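Local coordinates for methionine-binding protein (PDB 3TQW) that binds methionine between its two lobes and probably delivers it, as a periplasmic lipoprotein, to an ABC transporter in Coxiella burnetii, at residues Y29-N34 / D210-Q215; E46-G51 / Y73-I78. All blocks are in the same frame, centred on the assembly; numbering follows the deposited sequence.

Interaction 1. Residues Y29-N34 / D210-Q215; sequences YGLHVN and DPRLKQ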
loop_
_atom_site.group_PDB
_atom_site.type_symbol
_atom_site.label_atom_id
_atom_site.label_comp_id
_atom_site.label_asym_id
_atom_site.label_seq_id
_atom_site.Cartn_x
_atom_site.Cartn_y
_atom_site.Cartn_z
ATOM N N TYR A 29 16.007 15.520 15.695
ATOM C CA TYR A 29 15.984 14.583 16.819
ATOM C C TYR A 29 17.353 14.040 17.209
ATOM O O TYR A 29 17.466 13.304 18.188
ATOM C CB TYR A 29 15.051 13.400 16.535
ATOM C CG TYR A 29 13.609 13.789 16.354
ATOM C CD1 TYR A 29 13.168 14.350 15.163
ATOM C CD2 TYR A 29 12.684 13.585 17.369
ATOM C CE1 TYR A 29 11.843 14.706 14.990
ATOM C CE2 TYR A 29 11.356 13.933 17.202
ATOM C CZ TYR A 29 10.944 14.490 16.015
ATOM O OH TYR A 29 9.630 14.842 15.852
ATOM N N GLY A 30 18.381 14.383 16.442
ATOM C CA GLY A 30 19.710 13.845 16.671
ATOM C C GLY A 30 19.755 12.333 16.524
ATOM O O GLY A 30 20.596 11.668 17.135
ATOM N N LEU A 31 18.862 11.786 15.702
ATOM C CA LEU A 31 18.736 10.333 15.553
ATOM C C LEU A 31 19.255 9.856 14.194
ATOM O O LEU A 31 18.885 10.406 13.158
ATOM C CB LEU A 31 17.268 9.922 15.720
ATOM C CG LEU A 31 16.904 8.432 15.689
ATOM C CD1 LEU A 31 17.456 7.723 16.919
ATOM C CD2 LEU A 31 15.395 8.258 15.604
ATOM N N HIS A 32 20.109 8.833 14.212
ATOM C CA HIS A 32 20.665 8.256 12.995
ATOM C C HIS A 32 19.791 7.111 12.511
ATOM O O HIS A 32 19.596 6.119 13.218
ATOM C CB HIS A 32 22.079 7.725 13.235
ATOM C CG HIS A 32 23.090 8.797 13.487
ATOM N ND1 HIS A 32 23.581 9.606 12.486
ATOM C CD2 HIS A 32 23.707 9.191 14.627
ATOM C CE1 HIS A 32 24.456 10.455 12.998
ATOM N NE2 HIS A 32 24.551 10.223 14.293
ATOM N N VAL A 33 19.280 7.256 11.296
ATOM C CA VAL A 33 18.413 6.258 10.689
ATOM C C VAL A 33 19.064 5.709 9.428
ATOM O O VAL A 33 19.435 6.464 8.534
ATOM C CB VAL A 33 17.066 6.867 10.304
ATOM C CG1 VAL A 33 16.230 5.851 9.528
ATOM C CG2 VAL A 33 16.323 7.356 11.551
ATOM N N ASN A 34 19.213 4.393 9.369
ATOM C CA ASN A 34 19.726 3.731 8.179
ATOM C C ASN A 34 18.582 3.042 7.431
ATOM O O ASN A 34 17.928 2.151 7.972
ATOM C CB ASN A 34 20.806 2.718 8.567
ATOM C CG ASN A 34 21.470 2.073 7.359
ATOM O OD1 ASN A 34 21.328 2.541 6.230
ATOM N ND2 ASN A 34 22.211 0.993 7.599
ATOM N N ASP A 210 10.046 1.719 22.603
ATOM C CA ASP A 210 11.362 2.278 22.335
ATOM C C ASP A 210 11.223 3.729 21.856
ATOM O O ASP A 210 10.614 3.981 20.821
ATOM C CB ASP A 210 12.077 1.432 21.276
ATOM C CG ASP A 210 13.524 1.846 21.070
ATOM O OD1 ASP A 210 13.827 3.053 21.165
ATOM O OD2 ASP A 210 14.361 0.956 20.812
ATOM N N PRO A 211 11.790 4.682 22.610
ATOM C CA PRO A 211 11.597 6.099 22.279
ATOM C C PRO A 211 12.182 6.476 20.918
ATOM O O PRO A 211 11.640 7.341 20.251
ATOM C CB PRO A 211 12.344 6.832 23.404
ATOM C CG PRO A 211 13.343 5.848 23.901
ATOM C CD PRO A 211 12.664 4.504 23.785
ATOM N N ARG A 212 13.264 5.830 20.503
ATOM C CA ARG A 212 13.856 6.152 19.203
ATOM C C ARG A 212 12.957 5.713 18.048
ATOM O O ARG A 212 12.869 6.392 17.023
ATOM C CB ARG A 212 15.243 5.524 19.077
ATOM C CG ARG A 212 16.187 5.924 20.190
ATOM C CD ARG A 212 17.251 4.863 20.378
ATOM N NE ARG A 212 18.283 4.950 19.358
ATOM C CZ ARG A 212 19.030 3.923 18.966
ATOM N NH1 ARG A 212 18.844 2.725 19.499
ATOM N NH2 ARG A 212 19.956 4.094 18.031
ATOM N N LEU A 213 12.295 4.573 18.209
ATOM C CA LEU A 213 11.337 4.120 17.201
ATOM C C LEU A 213 10.083 5.005 17.175
ATOM O O LEU A 213 9.543 5.298 16.105
ATOM C CB LEU A 213 10.982 2.646 17.415
ATOM C CG LEU A 213 12.206 1.723 17.451
ATOM C CD1 LEU A 213 11.815 0.261 17.647
ATOM C CD2 LEU A 213 13.030 1.897 16.178
ATOM N N LYS A 214 9.626 5.437 18.348
ATOM C CA LYS A 214 8.522 6.390 18.429
ATOM C C LYS A 214 8.891 7.717 17.765
ATOM O O LYS A 214 8.052 8.368 17.152
ATOM C CB LYS A 214 8.122 6.644 19.884
ATOM C CG LYS A 214 7.463 5.463 20.585
ATOM C CD LYS A 214 6.990 5.874 21.978
ATOM C CE LYS A 214 6.273 4.742 22.692
ATOM N NZ LYS A 214 5.809 5.153 24.050
ATOM N N GLN A 215 10.150 8.117 17.897
ATOM C CA GLN A 215 10.623 9.346 17.260
ATOM C C GLN A 215 10.576 9.277 15.732
ATOM O O GLN A 215 10.372 10.289 15.069
ATOM C CB GLN A 215 12.019 9.713 17.764
ATOM C CG GLN A 215 11.996 10.236 19.185
ATOM C CD GLN A 215 13.375 10.261 19.820
ATOM O OE1 GLN A 215 14.384 10.080 19.143
ATOM N NE2 GLN A 215 13.420 10.466 21.126
#
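L31 and R212 are opposite in register where the turn after helix 13-29 runs past the first turn of helix 211-220, their CA atoms 7.4 Å apart; one helical turn on, Y29 CA and Q215 CA pair at 7.5 Å. No hydrogen bond joins the two segments. On one side, Y29 ends its helix, G30 breaks out of it with positive phi, and the chain straightens into strand 33-38. On the other, D210 is the N-cap: its OD1 accepts from R212 N at 2.9 Å, meeting the amide on the anti side of the carboxylate, in a bent bond with an N-H...O angle of 139°. L31 is the buried residue of the contact. A chi1 of -176° swings its branch toward the helix, where L31 CD2 approaches the carbonyl of R212, 3.4 Å from R212 O, while L31 CD1 sits against the arginine chain, 3.8 Å from R212 CB and NE, the two side chains crossing at a slant. This is the edge of one lobe of a periplasmic binding protein fold: strand 33-38 is an outermost strand of the six-stranded sheet, and helix 211-220, late in the chain, packs on the turn leading into it and, through R212 and L213, on V5 of the neighbouring strand 5-10. Y29 and Q215, both partly exposed, make the other half of the contact. Y29 CD2 rests 3.9 Å from Q215 CG, and the ring and the glutamine amide planes lie 32° apart. Q215 O stands 4.3 Å above one face of the Y29 ring, offset toward its rim. Extended beyond CG, Q215 carries OE1 back toward the leucine, where it comes within 4.1 Å of L31 CD2.

Interaction 2. Residues E46-G51 / Y73-I78; sequences EALADG and YKIVSI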
loop_
_atom_site.group_PDB
_atom_site.type_symbol
_atom_site.label_atom_id
_atom_site.label_comp_id
_atom_site.label_asym_id
_atom_site.label_seq_id
_atom_site.Cartn_x
_atom_site.Cartn_y
_atom_site.Cartn_z
ATOM N N GLU A 46 9.696 -10.130 7.717
ATOM C CA GLU A 46 10.658 -11.170 8.061
ATOM C C GLU A 46 11.941 -10.504 8.544
ATOM O O GLU A 46 12.543 -10.938 9.527
ATOM C CB GLU A 46 10.940 -12.087 6.868
ATOM C CG GLU A 46 12.046 -13.117 7.101
ATOM C CD GLU A 46 11.643 -14.252 8.038
ATOM O OE1 GLU A 46 10.433 -14.425 8.307
ATOM O OE2 GLU A 46 12.543 -14.982 8.503
ATOM N N ALA A 47 12.343 -9.432 7.865
ATOM C CA ALA A 47 13.548 -8.703 8.265
ATOM C C ALA A 47 13.398 -8.085 9.660
ATOM O O ALA A 47 14.353 -8.028 10.433
ATOM C CB ALA A 47 13.889 -7.630 7.236
ATOM N N LEU A 48 12.194 -7.630 9.983
ATOM C CA LEU A 48 11.921 -7.080 11.307
ATOM C C LEU A 48 11.925 -8.195 12.356
ATOM O O LEU A 48 12.517 -8.059 13.428
ATOM C CB LEU A 48 10.564 -6.363 11.307
ATOM C CG LEU A 48 10.070 -5.726 12.604
ATOM C CD1 LEU A 48 11.030 -4.646 13.113
ATOM C CD2 LEU A 48 8.677 -5.145 12.374
ATOM N N ALA A 49 11.274 -9.306 12.034
ATOM C CA ALA A 49 11.205 -10.438 12.950
ATOM C C ALA A 49 12.582 -11.034 13.248
ATOM O O ALA A 49 12.851 -11.444 14.386
ATOM C CB ALA A 49 10.261 -11.510 12.410
ATOM N N ASP A 50 13.448 -11.088 12.237
ATOM C CA ASP A 50 14.760 -11.714 12.417
ATOM C C ASP A 50 15.858 -10.756 12.895
ATOM O O ASP A 50 16.997 -11.175 13.116
ATOM C CB ASP A 50 15.196 -12.525 11.176
ATOM C CG ASP A 50 15.614 -11.652 9.988
ATOM O OD1 ASP A 50 16.020 -10.488 10.182
ATOM O OD2 ASP A 50 15.548 -12.152 8.843
ATOM N N GLY A 51 15.514 -9.481 13.058
ATOM C CA GLY A 51 16.434 -8.508 13.629
ATOM C C GLY A 51 17.262 -7.737 12.615
ATOM O O GLY A 51 18.079 -6.894 12.994
ATOM N N TYR A 73 4.585 -13.833 13.272
ATOM C CA TYR A 73 5.472 -12.762 13.724
ATOM C C TYR A 73 4.900 -12.026 14.930
ATOM O O TYR A 73 3.701 -11.761 14.996
ATOM C CB TYR A 73 5.704 -11.741 12.605
ATOM C CG TYR A 73 6.355 -12.294 11.360
ATOM C CD1 TYR A 73 7.391 -13.218 11.438
ATOM C CD2 TYR A 73 5.925 -11.894 10.103
ATOM C CE1 TYR A 73 7.980 -13.721 10.292
ATOM C CE2 TYR A 73 6.507 -12.391 8.960
ATOM C CZ TYR A 73 7.529 -13.302 9.057
ATOM O OH TYR A 73 8.100 -13.792 7.906
ATOM N N LYS A 74 5.766 -11.681 15.873
ATOM C CA LYS A 74 5.372 -10.821 16.984
ATOM C C LYS A 74 5.751 -9.374 16.669
ATOM O O LYS A 74 6.797 -8.877 17.089
ATOM C CB LYS A 74 5.997 -11.305 18.295
ATOM C CG LYS A 74 5.561 -12.724 18.672
ATOM C CD LYS A 74 5.915 -13.073 20.110
ATOM C CE LYS A 74 7.420 -13.040 20.347
ATOM N NZ LYS A 74 8.154 -14.090 19.585
ATOM N N ILE A 75 4.878 -8.718 15.910
ATOM C CA ILE A 75 5.105 -7.376 15.402
ATOM C C ILE A 75 3.864 -6.549 15.655
ATOM O O ILE A 75 2.751 -7.058 15.557
ATOM C CB ILE A 75 5.332 -7.412 13.877
ATOM C CG1 ILE A 75 6.664 -8.086 13.546
ATOM C CG2 ILE A 75 5.259 -6.007 13.287
ATOM C CD1 ILE A 75 6.816 -8.434 12.068
ATOM N N VAL A 76 4.046 -5.268 15.959
ATOM C CA VAL A 76 2.923 -4.383 16.226
ATOM C C VAL A 76 3.131 -3.037 15.547
ATOM O O VAL A 76 4.267 -2.638 15.275
ATOM C CB VAL A 76 2.744 -4.142 17.743
ATOM C CG1 VAL A 76 2.387 -5.438 18.449
ATOM C CG2 VAL A 76 4.014 -3.529 18.343
ATOM N N SER A 77 2.033 -2.336 15.283
ATOM C CA SER A 77 2.102 -0.976 14.763
ATOM C C SER A 77 2.326 -0.007 15.916
ATOM O O SER A 77 1.734 -0.168 16.982
ATOM C CB SER A 77 0.801 -0.612 14.041
ATOM O OG SER A 77 0.747 0.786 13.794
ATOM N N ILE A 78 3.183 0.992 15.711
ATOM C CA ILE A 78 3.325 2.064 16.698
ATOM C C ILE A 78 2.848 3.421 16.174
ATOM O O ILE A 78 3.093 4.458 16.791
ATOM C CB ILE A 78 4.761 2.171 17.240
ATOM C CG1 ILE A 78 5.770 2.333 16.099
ATOM C CG2 ILE A 78 5.088 0.937 18.064
ATOM C CD1 ILE A 78 7.163 2.769 16.568
#
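Y73 lays its ring beside the last turn of helix 44-49, meeting both A49 and E46, at the entry to strand 75-83 of the six-stranded sheet in this lobe of the periplasmic binding protein fold. Helix and strand are separate elements of the lobe, with strand 55-60 and helix 61-71 between them in the chain; the helix itself stops in a Schellman motif at G51, two residues beyond A49. Y73 CA sits 6.2 Å from A49 CA, the closest CA pair between the two segments. The A49 methyl presses obliquely on the ring, with A49 CB 3.5 Å from Y73 CD1. Farther out, Y73 OH donates to E46 OE1 at 2.5 Å, too short to be taken at face value, and E46 is modelled in two conformers, so the exact geometry is doubtful. In the conformer described, a bend at chi2 (72°) brings the carboxylate back to the hydroxyl although CB points away from Y73. K74 is exposed and leads into the strand. I75, buried, turns back to the helix and is also touched by L64 of helix 61-71 and A202 of strand 198-204. Between L48 and I75 the contact is made by one leucine methyl, L48 CD2, set 3.6 Å from I75 CG2 and 3.8 Å from both I75 CG1 and I75 CD1.

Interaction 2 is nested inside the chain loop closed by interaction 1: residues 29-34 come first, then 46-51 and 73-78, and finally 210-215. Strand 33-38 and helix 44-49 follow each other directly, and both contacts reach the same six-stranded sheet, strand 33-38 at one edge and strand 75-83 next to the other outermost strand, 238-239. Their centres lie about 17 Å apart, on the same side of the chain's centre, and they touch where I78 CD1 packs 3.5 Å from L213 O. Both therefore help assemble one lobe, and at interaction 2 the Y73 side chain lies about 12 Å from the bound methionine.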